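Local coordinates for maltose operon transcriptional repressor (Staphylococcus aureus subsp. aureus Mu50, PDB 3HCW), which probably represses transcription of the maltose operon, its C-terminal part being a periplasmic-binding-protein-like domain of the kind that senses effectors, at residues I135-K140 and Q194-L199. Sequence-based numbering, arbitrary orientation.
Sequences IFITEK and QAIISL
Strands 133-139 and 194-198 run side by side in parallel, joined by four backbone hydrogen bonds in which Ile135 and Ile137 each donate through N, to Ala195 O and Ile197 O, and accept through O, from Ile197 N and Leu199 N. The bond from Ile197 N to Ile135 O is practically straight, 179° at the hydrogen. That from Ile137 N to Ile197 O measures 2.7 Å. The last, Leu199 N to Ile137 O, ties in the first residue beyond the strand. Packing is tight on both faces of the sheet. On one, Ile135, Ile137, Ile196 and Ser198 lie together; Ile137 reaches across with an extended chain (chi2 -173°) to set CD1 3.6 Å from Ile196 CG2, while helices 173-187 and 201-213 close over this face. On the other, the Phe136 ring, CG anti to the backbone N (chi1 -163°), swings back toward the partner strand so that CE1 meets Ile197 CG2 at 3.6 Å. Ile197 O sits above the same ring near its rim, and Phe153 of helix 144-159 meets it obliquely. Buried Leu199 belongs to the tight part too, CD2 lying 3.4 Å from Thr138 OG1. The buried hydroxyls are satisfied elsewhere, Thr138 OG1 by Ser146 and Ser198 OG by His204. The contact loosens at partly exposed Glu139, near a bound glycerol, whose OE1 stays 4.1 Å from Leu199 CD2, its backbone N somewhat nearer. In the chain, helix 144-159, strand 163-169 and helix 173-187 connect the two strands, 163-169 pairing with the other edge of 133-139, an arrangement typical of the Rossmann-like alpha/beta subdomains of periplasmic-binding-protein-like, LacI-type repressors.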
ATOM      1  N   ILE A 135      22.003 -13.373  -6.502  1.00 37.79           N
ATOM      2  CA  ILE A 135      21.139 -13.989  -5.489  1.00 34.53           C
ATOM      3  C   ILE A 135      19.674 -13.691  -5.823  1.00 37.20           C
ATOM      4  O   ILE A 135      19.309 -12.529  -6.025  1.00 31.03           O
ATOM      5  CB  ILE A 135      21.469 -13.468  -4.058  1.00 37.15           C
ATOM      6  CG1 ILE A 135      22.941 -13.698  -3.708  1.00 37.95           C
ATOM      7  CG2 ILE A 135      20.572 -14.137  -3.008  1.00 26.86           C
ATOM      8  CD1 ILE A 135      23.566 -12.585  -2.860  1.00 32.41           C
ATOM      9  N   PHE A 136      18.855 -14.740  -5.920  1.00 32.33           N
ATOM     10  CA  PHE A 136      17.407 -14.582  -6.040  1.00 32.95           C
ATOM     11  C   PHE A 136      16.734 -14.973  -4.733  1.00 33.57           C
ATOM     12  O   PHE A 136      16.961 -16.062  -4.209  1.00 27.65           O
ATOM     13  CB  PHE A 136      16.819 -15.422  -7.182  1.00 34.02           C
ATOM     14  CG  PHE A 136      15.424 -14.998  -7.600  1.00 37.42           C
ATOM     15  CD1 PHE A 136      15.247 -14.101  -8.665  1.00 20.58           C
ATOM     16  CD2 PHE A 136      14.290 -15.497  -6.941  1.00 36.32           C
ATOM     17  CE1 PHE A 136      13.966 -13.698  -9.066  1.00 25.53           C
ATOM     18  CE2 PHE A 136      13.003 -15.102  -7.327  1.00 32.38           C
ATOM     19  CZ  PHE A 136      12.841 -14.200  -8.394  1.00 39.01           C
ATOM     20  N   ILE A 137      15.893 -14.080  -4.224  1.00 24.94           N
ATOM     21  CA  ILE A 137      15.178 -14.328  -2.983  1.00 29.70           C
ATOM     22  C   ILE A 137      13.684 -14.503  -3.258  1.00 27.98           C
ATOM     23  O   ILE A 137      13.053 -13.654  -3.885  1.00 35.47           O
ATOM     24  CB  ILE A 137      15.454 -13.218  -1.933  1.00 30.53           C
ATOM     25  CG1 ILE A 137      16.962 -13.043  -1.725  1.00 26.85           C
ATOM     26  CG2 ILE A 137      14.765 -13.541  -0.613  1.00 30.65           C
ATOM     27  CD1 ILE A 137      17.342 -12.090  -0.606  1.00 32.94           C
ATOM     28  N   THR A 138      13.130 -15.621  -2.806  1.00 37.61           N
ATOM     29  CA  THR A 138      11.724 -15.929  -3.049  1.00 37.30           C
ATOM     30  C   THR A 138      10.942 -16.270  -1.768  1.00 39.17           C
ATOM     31  O   THR A 138      11.528 -16.454  -0.693  1.00 32.74           O
ATOM     32  CB  THR A 138      11.556 -17.027  -4.149  1.00 34.74           C
ATOM     33  OG1 THR A 138      10.191 -17.068  -4.580  1.00 42.00           O
ATOM     34  CG2 THR A 138      11.995 -18.409  -3.654  1.00 38.47           C
ATOM     35  N   GLU A 139       9.618 -16.313  -1.902  1.00 42.58           N
ATOM     36  CA  GLU A 139       8.698 -16.664  -0.821  1.00 51.86           C
ATOM     37  C   GLU A 139       8.205 -18.090  -0.975  1.00 42.72           C
ATOM     38  O   GLU A 139       8.130 -18.609  -2.080  1.00 46.23           O
ATOM     39  CB  GLU A 139       7.474 -15.749  -0.852  1.00 53.96           C
ATOM     40  CG  GLU A 139       7.552 -14.522   0.036  1.00 70.03           C
ATOM     41  CD  GLU A 139       6.386 -13.567  -0.193  1.00 74.32           C
ATOM     42  OE1 GLU A 139       6.091 -13.236  -1.369  1.00 68.56           O
ATOM     43  OE2 GLU A 139       5.767 -13.143   0.809  1.00 90.67           O
ATOM     44  N   LYS A 140       7.823 -18.695   0.143  1.00 48.58           N
ATOM     45  CA  LYS A 140       7.289 -20.052   0.160  1.00 57.71           C
ATOM     46  C   LYS A 140       5.930 -20.171  -0.543  1.00 57.78           C
ATOM     47  O   LYS A 140       5.240 -19.173  -0.788  1.00 48.90           O
ATOM     48  CB  LYS A 140       7.199 -20.570   1.600  1.00 66.72           C
ATOM     49  CG  LYS A 140       8.209 -19.929   2.544  1.00 71.90           C
ATOM     50  CD  LYS A 140       8.930 -20.973   3.370  1.00 78.92           C
ATOM     51  CE  LYS A 140      10.044 -20.336   4.177  1.00 68.62           C
ATOM     52  NZ  LYS A 140      11.239 -21.219   4.288  1.00 73.05           N
ATOM     53  N   GLN A 194      28.082  -8.010  -6.407  1.00 43.57           N
ATOM     54  CA  GLN A 194      26.843  -8.781  -6.219  1.00 43.59           C
ATOM     55  C   GLN A 194      25.546  -8.021  -6.468  1.00 38.37           C
ATOM     56  O   GLN A 194      25.497  -6.797  -6.384  1.00 39.05           O
ATOM     57  CB  GLN A 194      26.811  -9.431  -4.839  1.00 45.04           C
ATOM     58  CG  GLN A 194      27.519 -10.767  -4.787  1.00 57.29           C
ATOM     59  CD  GLN A 194      28.157 -11.036  -3.447  1.00 60.35           C
ATOM     60  OE1 GLN A 194      28.812 -10.166  -2.870  1.00 53.72           O
ATOM     61  NE2 GLN A 194      27.986 -12.257  -2.947  1.00 69.11           N
ATOM     62  N   ALA A 195      24.506  -8.780  -6.788  1.00 33.80           N
ATOM     63  CA  ALA A 195      23.156  -8.263  -6.948  1.00 32.32           C
ATOM     64  C   ALA A 195      22.164  -9.178  -6.241  1.00 33.47           C
ATOM     65  O   ALA A 195      22.278 -10.417  -6.306  1.00 29.29           O
ATOM     66  CB  ALA A 195      22.791  -8.121  -8.429  1.00 22.88           C
ATOM     67  N   ILE A 196      21.209  -8.560  -5.555  1.00 29.60           N
ATOM     68  CA  ILE A 196      20.118  -9.287  -4.919  1.00 34.55           C
ATOM     69  C   ILE A 196      18.820  -8.977  -5.645  1.00 34.34           C
ATOM     70  O   ILE A 196      18.428  -7.804  -5.766  1.00 36.89           O
ATOM     71  CB  ILE A 196      19.974  -8.931  -3.418  1.00 36.06           C
ATOM     72  CG1 ILE A 196      21.212  -9.375  -2.640  1.00 28.63           C
ATOM     73  CG2 ILE A 196      18.694  -9.559  -2.835  1.00 30.80           C
ATOM     74  CD1 ILE A 196      21.365  -8.707  -1.279  1.00 35.77           C
ATOM     75  N   ILE A 197      18.166 -10.026  -6.138  1.00 25.51           N
ATOM     76  CA  ILE A 197      16.854  -9.883  -6.755  1.00 27.81           C
ATOM     77  C   ILE A 197      15.781 -10.574  -5.911  1.00 36.35           C
ATOM     78  O   ILE A 197      15.941 -11.735  -5.523  1.00 30.56           O
ATOM     79  CB  ILE A 197      16.842 -10.386  -8.227  1.00 34.06           C
ATOM     80  CG1 ILE A 197      17.670  -9.446  -9.111  1.00 29.39           C
ATOM     81  CG2 ILE A 197      15.406 -10.457  -8.773  1.00 25.41           C
ATOM     82  CD1 ILE A 197      18.141 -10.055 -10.447  1.00 32.74           C
ATOM     83  N   SER A 198      14.708  -9.839  -5.605  1.00 37.15           N
ATOM     84  CA  SER A 198      13.571 -10.395  -4.873  1.00 41.56           C
ATOM     85  C   SER A 198      12.393 -10.610  -5.795  1.00 39.21           C
ATOM     86  O   SER A 198      12.150  -9.820  -6.710  1.00 42.36           O
ATOM     87  CB  SER A 198      13.127  -9.472  -3.732  1.00 33.33           C
ATOM     88  OG  SER A 198      14.199  -9.170  -2.857  1.00 48.73           O
ATOM     89  N   LEU A 199      11.659 -11.675  -5.498  1.00 30.88           N
ATOM     90  CA  LEU A 199      10.404 -12.052  -6.139  1.00 33.20           C
ATOM     91  C   LEU A 199       9.364 -10.928  -6.323  1.00 30.21           C
ATOM     92  O   LEU A 199       8.704 -10.858  -7.355  1.00 33.29           O
ATOM     93  CB  LEU A 199       9.770 -13.187  -5.320  1.00 21.32           C
ATOM     94  CG  LEU A 199       8.460 -13.763  -5.866  1.00 29.94           C
ATOM     95  CD1 LEU A 199       8.735 -14.490  -7.167  1.00 24.43           C
ATOM     96  CD2 LEU A 199       7.800 -14.687  -4.857  1.00 39.05           C
TER